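Local coordinates for transglutaminase elicitor (PDB 3TW5), which catalyses, as a transglutaminase, the acyl transfer that cross-links protein glutamine side chains to amines, and probably acts as an elicitor of plant innate immunity, at residues Y64-K70 with G349-V355; A135-T139 with P336-P340; F220-A226 with D328-W334; T244-L248 with A267-Y272. The protein carries 1 engineered substitution. Numbering follows the deposited sequence.

The four contacts are strung along an elongated molecule and nested in sequence: contact 1 closes the widest loop of chain, contact 2 lies inside it, contact 3 inside that, and contact 4 innermost. Contacts 1 and 2, with centres about 20 Å apart, touch where Tyr352 meets Glu138, Lys339 and Pro340. Contact 2 touches contact 3, about 18 Å away between centres, through Ile136 packed on Val221. Contacts 3 and 4 belong to one antiparallel sheet, in which strands 221-223 and 232-246 are neighbours; their centres are about 26 Å apart. The long strands thus carry the sheet from the helical body out to contact 4, whose centre is about 57 Å from that of contact 1.

Contact 1 (Y64-K70 with G349-V355)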
loop_
_atom_site.group_PDB
_atom_site.type_symbol
_atom_site.label_atom_id
_atom_site.label_comp_id
_atom_site.label_asym_id
_atom_site.label_seq_id
_atom_site.Cartn_x
_atom_site.Cartn_y
_atom_site.Cartn_z
ATOM N N TYR A 64 19.417 15.662 1.416
ATOM C CA TYR A 64 19.957 14.723 2.398
ATOM C C TYR A 64 21.484 14.711 2.371
ATOM O O TYR A 64 22.125 14.722 3.424
ATOM C CB TYR A 64 19.405 13.306 2.185
ATOM C CG TYR A 64 19.907 12.301 3.203
ATOM C CD1 TYR A 64 19.297 12.180 4.452
ATOM C CD2 TYR A 64 21.004 11.484 2.923
ATOM C CE1 TYR A 64 19.763 11.265 5.395
ATOM C CE2 TYR A 64 21.479 10.567 3.861
ATOM C CZ TYR A 64 20.853 10.461 5.092
ATOM O OH TYR A 64 21.317 9.556 6.018
ATOM N N ALA A 65 22.053 14.687 1.168
ATOM C CA ALA A 65 23.499 14.730 0.995
ATOM C C ALA A 65 24.098 15.991 1.622
ATOM O O ALA A 65 25.012 15.904 2.445
ATOM C CB ALA A 65 23.863 14.629 -0.480
ATOM N N LYS A 66 23.558 17.151 1.247
ATOM C CA LYS A 66 24.032 18.446 1.743
ATOM C C LYS A 66 24.012 18.561 3.269
ATOM O O LYS A 66 24.969 19.051 3.870
ATOM C CB LYS A 66 23.215 19.587 1.133
ATOM C CG LYS A 66 23.555 19.918 -0.312
ATOM C CD LYS A 66 22.700 21.077 -0.813
ATOM C CE LYS A 66 23.139 21.545 -2.191
ATOM N NZ LYS A 66 22.320 22.697 -2.674
ATOM N N ALA A 67 22.922 18.106 3.884
ATOM C CA ALA A 67 22.728 18.225 5.327
ATOM C C ALA A 67 23.676 17.351 6.137
ATOM O O ALA A 67 24.195 17.781 7.171
ATOM C CB ALA A 67 21.296 17.899 5.690
ATOM N N PHE A 68 23.892 16.125 5.666
ATOM C CA PHE A 68 24.640 15.127 6.425
ATOM C C PHE A 68 26.024 14.844 5.831
ATOM O O PHE A 68 26.567 13.745 5.982
ATOM C CB PHE A 68 23.810 13.847 6.575
ATOM C CG PHE A 68 22.495 14.056 7.278
ATOM C CD1 PHE A 68 22.424 14.052 8.669
ATOM C CD2 PHE A 68 21.326 14.260 6.551
ATOM C CE1 PHE A 68 21.210 14.248 9.324
ATOM C CE2 PHE A 68 20.108 14.457 7.198
ATOM C CZ PHE A 68 20.052 14.449 8.588
ATOM N N GLY A 69 26.580 15.851 5.158
ATOM C CA GLY A 69 27.959 15.829 4.668
ATOM C C GLY A 69 28.328 14.702 3.722
ATOM O O GLY A 69 29.302 13.984 3.958
ATOM N N LYS A 70 27.555 14.546 2.653
ATOM C CA LYS A 70 27.856 13.554 1.620
ATOM C C LYS A 70 27.945 14.227 0.254
ATOM O O LYS A 70 27.351 15.282 0.040
ATOM C CB LYS A 70 26.799 12.446 1.612
ATOM C CG LYS A 70 26.742 11.639 2.909
ATOM C CD LYS A 70 25.406 10.935 3.086
ATOM C CE LYS A 70 25.426 9.526 2.524
ATOM N NZ LYS A 70 26.142 8.578 3.425
ATOM N N GLY A 349 23.064 4.433 1.325
ATOM C CA GLY A 349 23.719 5.329 2.271
ATOM C C GLY A 349 22.741 6.152 3.079
ATOM O O GLY A 349 23.114 7.154 3.691
ATOM N N LEU A 350 21.485 5.722 3.080
ATOM C CA LEU A 350 20.428 6.425 3.782
ATOM C C LEU A 350 20.311 5.862 5.195
ATOM O O LEU A 350 19.927 4.707 5.379
ATOM C CB LEU A 350 19.116 6.270 3.008
ATOM C CG LEU A 350 18.026 7.343 3.022
ATOM C CD1 LEU A 350 18.566 8.736 2.765
ATOM C CD2 LEU A 350 16.990 6.990 1.978
ATOM N N SER A 351 20.669 6.678 6.185
ATOM C CA SER A 351 20.590 6.281 7.587
ATOM C C SER A 351 19.206 6.562 8.160
ATOM O O SER A 351 18.728 7.698 8.113
ATOM C CB SER A 351 21.648 7.012 8.419
ATOM O OG SER A 351 21.396 6.858 9.808
ATOM N N TYR A 352 18.578 5.525 8.712
ATOM C CA TYR A 352 17.264 5.655 9.340
ATOM C C TYR A 352 17.349 6.474 10.625
ATOM O O TYR A 352 16.367 7.090 11.036
ATOM C CB TYR A 352 16.653 4.273 9.608
ATOM C CG TYR A 352 15.260 4.287 10.212
ATOM C CD1 TYR A 352 14.250 5.093 9.683
ATOM C CD2 TYR A 352 14.947 3.473 11.301
ATOM C CE1 TYR A 352 12.968 5.103 10.235
ATOM C CE2 TYR A 352 13.665 3.473 11.859
ATOM C CZ TYR A 352 12.684 4.290 11.320
ATOM O OH TYR A 352 11.422 4.297 11.863
ATOM N N ALA A 353 18.528 6.484 11.244
ATOM C CA ALA A 353 18.778 7.300 12.428
ATOM C C ALA A 353 18.657 8.784 12.086
ATOM O O ALA A 353 18.033 9.547 12.825
ATOM C CB ALA A 353 20.151 6.988 13.006
ATOM N N ASP A 354 19.250 9.174 10.958
ATOM C CA ASP A 354 19.190 10.550 10.466
ATOM C C ASP A 354 17.770 10.953 10.082
ATOM O O ASP A 354 17.327 12.056 10.405
ATOM C CB ASP A 354 20.129 10.741 9.267
ATOM C CG ASP A 354 21.601 10.781 9.668
ATOM O OD1 ASP A 354 21.909 11.178 10.815
ATOM O OD2 ASP A 354 22.457 10.424 8.824
ATOM N N VAL A 355 17.066 10.048 9.401
ATOM C CA VAL A 355 15.704 10.297 8.924
ATOM C C VAL A 355 14.700 10.361 10.084
ATOM O O VAL A 355 13.835 11.240 10.105
ATOM C CB VAL A 355 15.271 9.256 7.859
ATOM C CG1 VAL A 355 13.854 9.524 7.373
ATOM C CG2 VAL A 355 16.228 9.276 6.683
#
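Tyr64, on the last turn of helix 60-67, is the most deeply engaged residue, with 91 Å² covered. With chi1 at t it reaches across to the chain just ahead of helix 352-364, where Leu350 CD1 sits 3.5 Å from the centroid of its ring in a CH-pi contact. Its hydroxyl accepts a hydrogen bond from the backbone, Ser351 N to Tyr64 OH at 3.0 Å. Ser351 is the N-cap of the helix, and its OG accepts weak capping bonds from Ala353 N and Asp354 N.

Asp354 comes next in buried area. Its CB lies over the ring of Phe68, 3.9 Å from the centroid, a second CH-pi contact. Phe68 is the first residue beyond helix 60-67, and its ring also meets that of His147. At Gly349, with phi 98°, a side chain would jam against the preceding carbonyl, and a CB would come 3.3 Å from Lys70 NZ. Lys70 NZ gives Gly349 O a weak hydrogen bond of 3.4 Å; it also forms a salt bridge with a bound 3-cyclohexyl-1-propylsulfonic acid, probably from the crystallisation liquor.

The end of one helix is therefore joined to the beginning of another by two aromatic rings laid against aliphatic carbons, with a tyrosine hydroxyl satisfying a backbone amide just ahead of the second helix.

Contact 2 (A135-T139 with P336-P340)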
loop_
_atom_site.group_PDB
_atom_site.type_symbol
_atom_site.label_atom_id
_atom_site.label_comp_id
_atom_site.label_asym_id
_atom_site.label_seq_id
_atom_site.Cartn_x
_atom_site.Cartn_y
_atom_site.Cartn_z
ATOM N N ALA A 135 3.539 4.960 5.545
ATOM C CA ALA A 135 2.307 5.713 5.776
ATOM C C ALA A 135 1.604 5.271 7.061
ATOM O O ALA A 135 1.145 6.104 7.845
ATOM C CB ALA A 135 1.380 5.579 4.589
ATOM N N ILE A 136 1.546 3.960 7.276
ATOM C CA ILE A 136 0.925 3.391 8.468
ATOM C C ILE A 136 1.769 3.643 9.721
ATOM O O ILE A 136 1.348 4.379 10.616
ATOM C CB ILE A 136 0.646 1.873 8.301
ATOM C CG1 ILE A 136 -0.289 1.628 7.111
ATOM C CG2 ILE A 136 0.069 1.280 9.590
ATOM C CD1 ILE A 136 -0.236 0.219 6.555
ATOM N N LEU A 137 2.962 3.053 9.766
ATOM C CA LEU A 137 3.773 3.025 10.984
ATOM C C LEU A 137 4.376 4.368 11.372
ATOM O O LEU A 137 4.569 4.640 12.558
ATOM C CB LEU A 137 4.891 1.980 10.875
ATOM C CG LEU A 137 4.525 0.500 10.747
ATOM C CD1 LEU A 137 5.778 -0.290 10.439
ATOM C CD2 LEU A 137 3.832 -0.045 11.997
ATOM N N GLU A 138 4.667 5.200 10.377
ATOM C CA GLU A 138 5.361 6.464 10.618
ATOM C C GLU A 138 4.394 7.649 10.734
ATOM O O GLU A 138 3.543 7.851 9.866
ATOM C CB GLU A 138 6.391 6.711 9.512
ATOM C CG GLU A 138 7.726 7.234 10.002
ATOM C CD GLU A 138 8.573 6.162 10.667
ATOM O OE1 GLU A 138 8.772 5.085 10.063
ATOM O OE2 GLU A 138 9.049 6.404 11.795
ATOM N N THR A 139 4.527 8.412 11.820
ATOM C CA THR A 139 3.772 9.649 12.015
ATOM C C THR A 139 4.079 10.606 10.868
ATOM O O THR A 139 5.244 10.779 10.503
ATOM C CB THR A 139 4.137 10.328 13.356
ATOM O OG1 THR A 139 3.986 9.393 14.430
ATOM C CG2 THR A 139 3.247 11.533 13.622
ATOM N N PRO A 336 2.913 -4.603 8.143
ATOM C CA PRO A 336 4.269 -4.487 8.665
ATOM C C PRO A 336 4.275 -4.694 10.182
ATOM O O PRO A 336 3.536 -4.016 10.900
ATOM C CB PRO A 336 4.666 -3.055 8.297
ATOM C CG PRO A 336 3.384 -2.315 8.211
ATOM C CD PRO A 336 2.358 -3.299 7.736
ATOM N N LYS A 337 5.088 -5.639 10.656
ATOM C CA LYS A 337 5.145 -5.984 12.078
ATOM C C LYS A 337 5.615 -4.819 12.942
ATOM O O LYS A 337 5.039 -4.552 14.001
ATOM C CB LYS A 337 6.059 -7.188 12.311
ATOM C CG LYS A 337 5.459 -8.536 11.951
ATOM C CD LYS A 337 6.317 -9.657 12.524
ATOM C CE LYS A 337 5.811 -11.030 12.111
ATOM N NZ LYS A 337 6.584 -12.124 12.772
ATOM N N ALA A 338 6.664 -4.137 12.485
ATOM C CA ALA A 338 7.261 -3.020 13.212
ATOM C C ALA A 338 8.094 -2.148 12.277
ATOM O O ALA A 338 8.356 -2.526 11.132
ATOM C CB ALA A 338 8.123 -3.534 14.364
ATOM N N LYS A 339 8.494 -0.978 12.772
ATOM C CA LYS A 339 9.430 -0.102 12.072
ATOM C C LYS A 339 10.770 -0.810 11.875
ATOM O O LYS A 339 11.113 -1.709 12.649
ATOM C CB LYS A 339 9.668 1.169 12.885
ATOM C CG LYS A 339 8.474 2.083 13.011
ATOM C CD LYS A 339 8.800 3.263 13.904
ATOM C CE LYS A 339 7.641 4.233 13.962
ATOM N NZ LYS A 339 7.934 5.382 14.855
ATOM N N PRO A 340 11.544 -0.405 10.847
ATOM C CA PRO A 340 12.914 -0.911 10.727
ATOM C C PRO A 340 13.747 -0.582 11.966
ATOM O O PRO A 340 13.401 0.327 12.730
ATOM C CB PRO A 340 13.462 -0.174 9.497
ATOM C CG PRO A 340 12.508 0.948 9.241
ATOM C CD PRO A 340 11.183 0.458 9.710
#
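Apolar packing comes first: Leu137, the last residue of helix 128-137, points at the chain leaving strand 333-336 and puts its CD1 3.7 Å from Pro336 CB. The same methyl lies 3.5 Å from Ala338 O, so the side chain is tucked into the bend of 336-340. Van der Waals contact continues along Lys339, whose side chain, extended beyond CB, runs back across the helix end until Lys339 CE is 3.4 Å from Leu137 O.

The electrostatic part is a single salt bridge, Lys339 NZ to Glu138 OE2 at 3.4 Å, weak as a hydrogen bond. Glu138 has better partners: its OE1 bonds the hydroxyl of Tyr165 in helix 154-167, and its OE2 that of Tyr352 in helix 352-364.

The carboxylate is thus a buried junction between three helices. Lys339 supplies a direct countercharge and a long aliphatic cover: its methylenes and Leu137 provide covered area, while the charge of Glu138 is balanced by the lysine and shared with two tyrosine hydroxyls.

Contact 3 (F220-A226 with D328-W334)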
loop_
_atom_site.group_PDB
_atom_site.type_symbol
_atom_site.label_atom_id
_atom_site.label_comp_id
_atom_site.label_asym_id
_atom_site.label_seq_id
_atom_site.Cartn_x
_atom_site.Cartn_y
_atom_site.Cartn_z
ATOM N N PHE A 220 -3.809 -2.511 7.328
ATOM C CA PHE A 220 -2.921 -3.307 6.478
ATOM C C PHE A 220 -2.660 -2.665 5.116
ATOM O O PHE A 220 -3.140 -1.567 4.833
ATOM C CB PHE A 220 -3.467 -4.732 6.302
ATOM C CG PHE A 220 -4.890 -4.791 5.809
ATOM C CD1 PHE A 220 -5.182 -4.679 4.454
ATOM C CD2 PHE A 220 -5.940 -4.979 6.703
ATOM C CE1 PHE A 220 -6.498 -4.737 4.000
ATOM C CE2 PHE A 220 -7.254 -5.044 6.256
ATOM C CZ PHE A 220 -7.535 -4.920 4.904
ATOM N N VAL A 221 -1.887 -3.362 4.285
ATOM C CA VAL A 221 -1.581 -2.936 2.921
ATOM C C VAL A 221 -2.225 -3.919 1.946
ATOM O O VAL A 221 -2.157 -5.134 2.147
ATOM C CB VAL A 221 -0.053 -2.882 2.671
ATOM C CG1 VAL A 221 0.249 -2.359 1.282
ATOM C CG2 VAL A 221 0.638 -2.020 3.712
ATOM N N ALA A 222 -2.851 -3.387 0.897
ATOM C CA ALA A 222 -3.574 -4.205 -0.075
ATOM C C ALA A 222 -3.154 -3.924 -1.513
ATOM O O ALA A 222 -2.789 -2.796 -1.848
ATOM C CB ALA A 222 -5.070 -3.995 0.081
ATOM N N ASP A 223 -3.196 -4.961 -2.349
ATOM C CA ASP A 223 -3.080 -4.795 -3.795
ATOM C C ASP A 223 -4.479 -4.632 -4.349
ATOM O O ASP A 223 -5.279 -5.562 -4.308
ATOM C CB ASP A 223 -2.388 -5.995 -4.449
ATOM C CG ASP A 223 -2.263 -5.852 -5.971
ATOM O OD1 ASP A 223 -2.499 -4.746 -6.510
ATOM O OD2 ASP A 223 -1.920 -6.856 -6.634
ATOM N N VAL A 224 -4.767 -3.447 -4.876
ATOM C CA VAL A 224 -6.131 -3.101 -5.271
ATOM C C VAL A 224 -6.376 -3.128 -6.784
ATOM O O VAL A 224 -7.486 -2.842 -7.239
ATOM C CB VAL A 224 -6.555 -1.733 -4.688
ATOM C CG1 VAL A 224 -6.654 -1.814 -3.172
ATOM C CG2 VAL A 224 -5.584 -0.634 -5.118
ATOM N N THR A 225 -5.351 -3.478 -7.557
ATOM C CA THR A 225 -5.482 -3.538 -9.018
ATOM C C THR A 225 -6.040 -4.866 -9.523
ATOM O O THR A 225 -6.912 -4.876 -10.398
ATOM C CB THR A 225 -4.153 -3.232 -9.751
ATOM O OG1 THR A 225 -3.078 -3.966 -9.144
ATOM C CG2 THR A 225 -3.854 -1.740 -9.705
ATOM N N ALA A 226 -5.530 -5.973 -8.972
ATOM C CA ALA A 226 -5.857 -7.339 -9.428
ATOM C C ALA A 226 -5.507 -7.587 -10.903
ATOM O O ALA A 226 -5.839 -8.638 -11.462
ATOM C CB ALA A 226 -7.330 -7.686 -9.146
ATOM N N ASP A 328 -12.147 -8.395 -10.067
ATOM C CA ASP A 328 -11.713 -7.147 -9.449
ATOM C C ASP A 328 -11.767 -7.196 -7.919
ATOM O O ASP A 328 -12.664 -6.622 -7.291
ATOM C CB ASP A 328 -12.547 -5.980 -9.991
ATOM C CG ASP A 328 -11.999 -4.624 -9.584
ATOM O OD1 ASP A 328 -10.804 -4.530 -9.218
ATOM O OD2 ASP A 328 -12.773 -3.645 -9.636
ATOM N N HIS A 329 -10.792 -7.885 -7.332
ATOM C CA HIS A 329 -10.670 -8.006 -5.882
ATOM C C HIS A 329 -9.192 -8.075 -5.479
ATOM O O HIS A 329 -8.365 -8.546 -6.265
ATOM C CB HIS A 329 -11.442 -9.231 -5.372
ATOM C CG HIS A 329 -10.888 -10.543 -5.838
ATOM N ND1 HIS A 329 -9.955 -11.256 -5.116
ATOM C CD2 HIS A 329 -11.145 -11.277 -6.946
ATOM C CE1 HIS A 329 -9.657 -12.369 -5.762
ATOM N NE2 HIS A 329 -10.366 -12.406 -6.876
ATOM N N PRO A 330 -8.855 -7.607 -4.259
ATOM C CA PRO A 330 -7.462 -7.571 -3.803
ATOM C C PRO A 330 -6.751 -8.922 -3.891
ATOM O O PRO A 330 -7.321 -9.948 -3.513
ATOM C CB PRO A 330 -7.584 -7.133 -2.342
ATOM C CG PRO A 330 -8.839 -6.362 -2.293
ATOM C CD PRO A 330 -9.767 -7.056 -3.239
ATOM N N ASP A 331 -5.519 -8.906 -4.397
ATOM C CA ASP A 331 -4.724 -10.123 -4.550
ATOM C C ASP A 331 -4.167 -10.621 -3.218
ATOM O O ASP A 331 -4.151 -11.828 -2.962
ATOM C CB ASP A 331 -3.586 -9.912 -5.559
ATOM C CG ASP A 331 -4.029 -10.119 -7.003
ATOM O OD1 ASP A 331 -4.865 -11.016 -7.261
ATOM O OD2 ASP A 331 -3.530 -9.390 -7.889
ATOM N N PHE A 332 -3.718 -9.690 -2.379
ATOM C CA PHE A 332 -3.134 -10.026 -1.079
ATOM C C PHE A 332 -3.291 -8.916 -0.043
ATOM O O PHE A 332 -3.530 -7.759 -0.388
ATOM C CB PHE A 332 -1.654 -10.405 -1.229
ATOM C CG PHE A 332 -0.854 -9.441 -2.062
ATOM C CD1 PHE A 332 -0.441 -8.216 -1.540
ATOM C CD2 PHE A 332 -0.495 -9.767 -3.365
ATOM C CE1 PHE A 332 0.307 -7.322 -2.309
ATOM C CE2 PHE A 332 0.253 -8.881 -4.144
ATOM C CZ PHE A 332 0.656 -7.657 -3.613
ATOM N N LEU A 333 -3.165 -9.291 1.227
ATOM C CA LEU A 333 -3.188 -8.363 2.354
ATOM C C LEU A 333 -1.951 -8.610 3.209
ATOM O O LEU A 333 -1.634 -9.758 3.529
ATOM C CB LEU A 333 -4.434 -8.595 3.217
ATOM C CG LEU A 333 -5.801 -7.960 2.936
ATOM C CD1 LEU A 333 -6.327 -8.230 1.535
ATOM C CD2 LEU A 333 -6.805 -8.449 3.973
ATOM N N TRP A 334 -1.250 -7.544 3.583
ATOM C CA TRP A 334 -0.110 -7.687 4.484
ATOM C C TRP A 334 0.048 -6.541 5.474
ATOM O O TRP A 334 -0.329 -5.407 5.189
ATOM C CB TRP A 334 1.192 -7.928 3.712
ATOM C CG TRP A 334 1.592 -6.840 2.761
ATOM C CD1 TRP A 334 1.146 -6.662 1.485
ATOM C CD2 TRP A 334 2.551 -5.801 3.000
ATOM N NE1 TRP A 334 1.755 -5.570 0.917
ATOM C CE2 TRP A 334 2.624 -5.024 1.822
ATOM C CE3 TRP A 334 3.352 -5.449 4.094
ATOM C CZ2 TRP A 334 3.466 -3.912 1.708
ATOM C CZ3 TRP A 334 4.192 -4.344 3.979
ATOM C CH2 TRP A 334 4.238 -3.587 2.793
#
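Two carboxylates meet head-on in this contact: Asp223 OD2 and Asp331 OD2 lie 3.3 Å apart, both acceptors, with no hydrogen bond between them. The other oxygen of Asp223 is well occupied, OD1 accepting from Thr225 N at 3.3 Å to form an Asx turn and also from Trp231 N. That turn leads the chain to Ala226, at positive phi, whose CB lies 3.2 Å from His329 O.

Away from the acidic pair the two segments form regular antiparallel sheet. Val221 and Trp334 make a hydrogen-bonded pair, Val221 N to Trp334 O at 2.7 Å and Trp334 N to Val221 O at 2.9 Å, and Ala222 and Leu333 follow as a non-hydrogen-bonded pair. Pairing then loosens: Asp223 N to Phe332 O and Asp331 N to Asp223 O are both weak at 3.4 Å.

Three CH-pi contacts reinforce the strands. Val221 CB lies over the five-membered ring of Trp334 (3.7 Å to the centroid), Asp223 CB over Phe332 (3.8 Å), and Leu333 CD2 over Phe220 (3.9 Å). Helix 128-137 packs on the face bearing Val221 and Trp334, while helix 202-215 meets Phe220 and Leu333. A central antiparallel sheet flanked by helices on both faces is the result, consistent with the cysteine-peptidase-like fold of clan CA to which this transglutaminase family is assigned.

Contact 4 (T244-L248 with A267-Y272); sequences TEMTL and AKSLVY
The apolar centre is Leu248 against Leu270 and Ala267. Leu248, opening helix 248-256 with rotamer m,t, places CD2 4.1 Å from both Leu270 CG and Ala267 CB. Leu270, also m,t, shares a sheet face with Met246 (m,t; CB to CB 4.2 Å) and Tyr272 (chi1 t); Met246 SD is 4.2 Å from Tyr272 CB.

Both strands are extended, the first through Thr247 (phi/psi -75/159), before Leu248 turns helical (-51/-45). Strands 244-246 and 269-272 run antiparallel, directions 151° apart, axes 4.4 Å at closest. Thr244-Tyr272 and Met246-Leu270 are hydrogen-bonded pairs: Thr244 N to Tyr272 O 2.9 Å, Tyr272 N to Thr244 O 2.8 Å, Met246 N to Leu270 O 2.7 Å, Leu270 N to Met246 O 2.8 Å. Between them Glu245 and Val271 form a non-hydrogen-bonded pair, CA atoms 4.3 Å apart, side chains on the other face.

At the polar edge, Thr244 OG1 bonds Glu242. Thr247 (chi1 p) N-caps helix 248-256 while its N bonds Glu250 OE1, consistent with a capping box. On the side pairing with strand 299-310, Lys268 and Ser269 both face its Leu310, a classic beta bulge. The whole is an antiparallel strand pair of the main sheet, linked through a short helix.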
loop_
_atom_site.group_PDB
_atom_site.type_symbol
_atom_site.label_atom_id
_atom_site.label_comp_id
_atom_site.label_asym_id
_atom_site.label_seq_id
_atom_site.Cartn_x
_atom_site.Cartn_y
_atom_site.Cartn_z
ATOM N N THR A 244 -27.531 -9.210 3.524
ATOM C CA THR A 244 -28.829 -9.765 3.166
ATOM C C THR A 244 -28.768 -11.283 3.242
ATOM O O THR A 244 -28.097 -11.923 2.433
ATOM C CB THR A 244 -29.270 -9.312 1.754
ATOM O OG1 THR A 244 -29.289 -7.881 1.692
ATOM C CG2 THR A 244 -30.655 -9.843 1.419
ATOM N N GLU A 245 -29.460 -11.850 4.225
ATOM C CA GLU A 245 -29.520 -13.301 4.381
ATOM C C GLU A 245 -30.226 -13.935 3.188
ATOM O O GLU A 245 -31.177 -13.365 2.642
ATOM C CB GLU A 245 -30.226 -13.689 5.681
ATOM C CG GLU A 245 -29.496 -13.251 6.948
ATOM C CD GLU A 245 -30.145 -13.773 8.226
ATOM O OE1 GLU A 245 -29.398 -14.115 9.171
ATOM O OE2 GLU A 245 -31.397 -13.847 8.289
ATOM N N MET A 246 -29.736 -15.104 2.787
ATOM C CA MET A 246 -30.276 -15.859 1.662
ATOM C C MET A 246 -30.204 -17.346 1.958
ATOM O O MET A 246 -29.245 -17.816 2.572
ATOM C CB MET A 246 -29.476 -15.571 0.394
ATOM C CG MET A 246 -29.962 -14.385 -0.409
ATOM S SD MET A 246 -28.809 -13.967 -1.731
ATOM C CE MET A 246 -29.937 -13.436 -3.012
ATOM N N THR A 247 -31.214 -18.090 1.521
ATOM C CA THR A 247 -31.155 -19.545 1.603
ATOM C C THR A 247 -30.208 -20.041 0.518
ATOM O O THR A 247 -29.946 -19.330 -0.458
ATOM C CB THR A 247 -32.542 -20.211 1.452
ATOM O OG1 THR A 247 -33.126 -19.841 0.198
ATOM C CG2 THR A 247 -33.469 -19.792 2.583
ATOM N N LEU A 248 -29.686 -21.251 0.695
ATOM C CA LEU A 248 -28.807 -21.863 -0.293
ATOM C C LEU A 248 -29.447 -21.812 -1.676
ATOM O O LEU A 248 -28.796 -21.434 -2.653
ATOM C CB LEU A 248 -28.479 -23.307 0.097
ATOM C CG LEU A 248 -27.733 -23.510 1.419
ATOM C CD1 LEU A 248 -27.827 -24.955 1.870
ATOM C CD2 LEU A 248 -26.277 -23.065 1.310
ATOM N N ALA A 267 -21.966 -25.735 3.708
ATOM C CA ALA A 267 -22.650 -24.450 3.868
ATOM C C ALA A 267 -24.137 -24.639 4.164
ATOM O O ALA A 267 -24.832 -25.358 3.440
ATOM C CB ALA A 267 -22.456 -23.588 2.631
ATOM N N LYS A 268 -24.613 -23.996 5.229
ATOM C CA LYS A 268 -26.004 -24.135 5.670
ATOM C C LYS A 268 -26.907 -22.994 5.200
ATOM O O LYS A 268 -28.074 -23.217 4.878
ATOM C CB LYS A 268 -26.089 -24.288 7.194
ATOM C CG LYS A 268 -25.455 -25.562 7.752
ATOM C CD LYS A 268 -26.108 -26.826 7.207
ATOM C CE LYS A 268 -25.329 -28.062 7.626
ATOM N NZ LYS A 268 -25.690 -29.259 6.809
ATOM N N SER A 269 -26.368 -21.778 5.177
ATOM C CA SER A 269 -27.083 -20.617 4.643
ATOM C C SER A 269 -26.103 -19.607 4.053
ATOM O O SER A 269 -24.886 -19.735 4.222
ATOM C CB SER A 269 -27.955 -19.962 5.721
ATOM O OG SER A 269 -27.170 -19.468 6.789
ATOM N N LEU A 270 -26.635 -18.603 3.362
ATOM C CA LEU A 270 -25.800 -17.613 2.689
ATOM C C LEU A 270 -26.140 -16.193 3.129
ATOM O O LEU A 270 -27.258 -15.921 3.571
ATOM C CB LEU A 270 -25.945 -17.740 1.168
ATOM C CG LEU A 270 -25.721 -19.106 0.509
ATOM C CD1 LEU A 270 -26.238 -19.078 -0.910
ATOM C CD2 LEU A 270 -24.253 -19.520 0.539
ATOM N N VAL A 271 -25.162 -15.296 3.024
ATOM C CA VAL A 271 -25.388 -13.873 3.255
ATOM C C VAL A 271 -24.721 -13.084 2.139
ATOM O O VAL A 271 -23.509 -13.172 1.952
ATOM C CB VAL A 271 -24.851 -13.396 4.636
ATOM C CG1 VAL A 271 -24.987 -11.885 4.775
ATOM C CG2 VAL A 271 -25.581 -14.082 5.776
ATOM N N TYR A 272 -25.519 -12.329 1.391
ATOM C CA TYR A 272 -24.991 -11.428 0.377
ATOM C C TYR A 272 -24.448 -10.192 1.067
ATOM O O TYR A 272 -25.162 -9.528 1.818
ATOM C CB TYR A 272 -26.072 -11.036 -0.634
ATOM C CG TYR A 272 -25.673 -9.901 -1.559
ATOM C CD1 TYR A 272 -24.928 -10.143 -2.712
ATOM C CD2 TYR A 272 -26.037 -8.585 -1.279
ATOM C CE1 TYR A 272 -24.561 -9.109 -3.560
ATOM C CE2 TYR A 272 -25.673 -7.545 -2.119
ATOM C CZ TYR A 272 -24.935 -7.814 -3.257
ATOM O OH TYR A 272 -24.571 -6.784 -4.095
#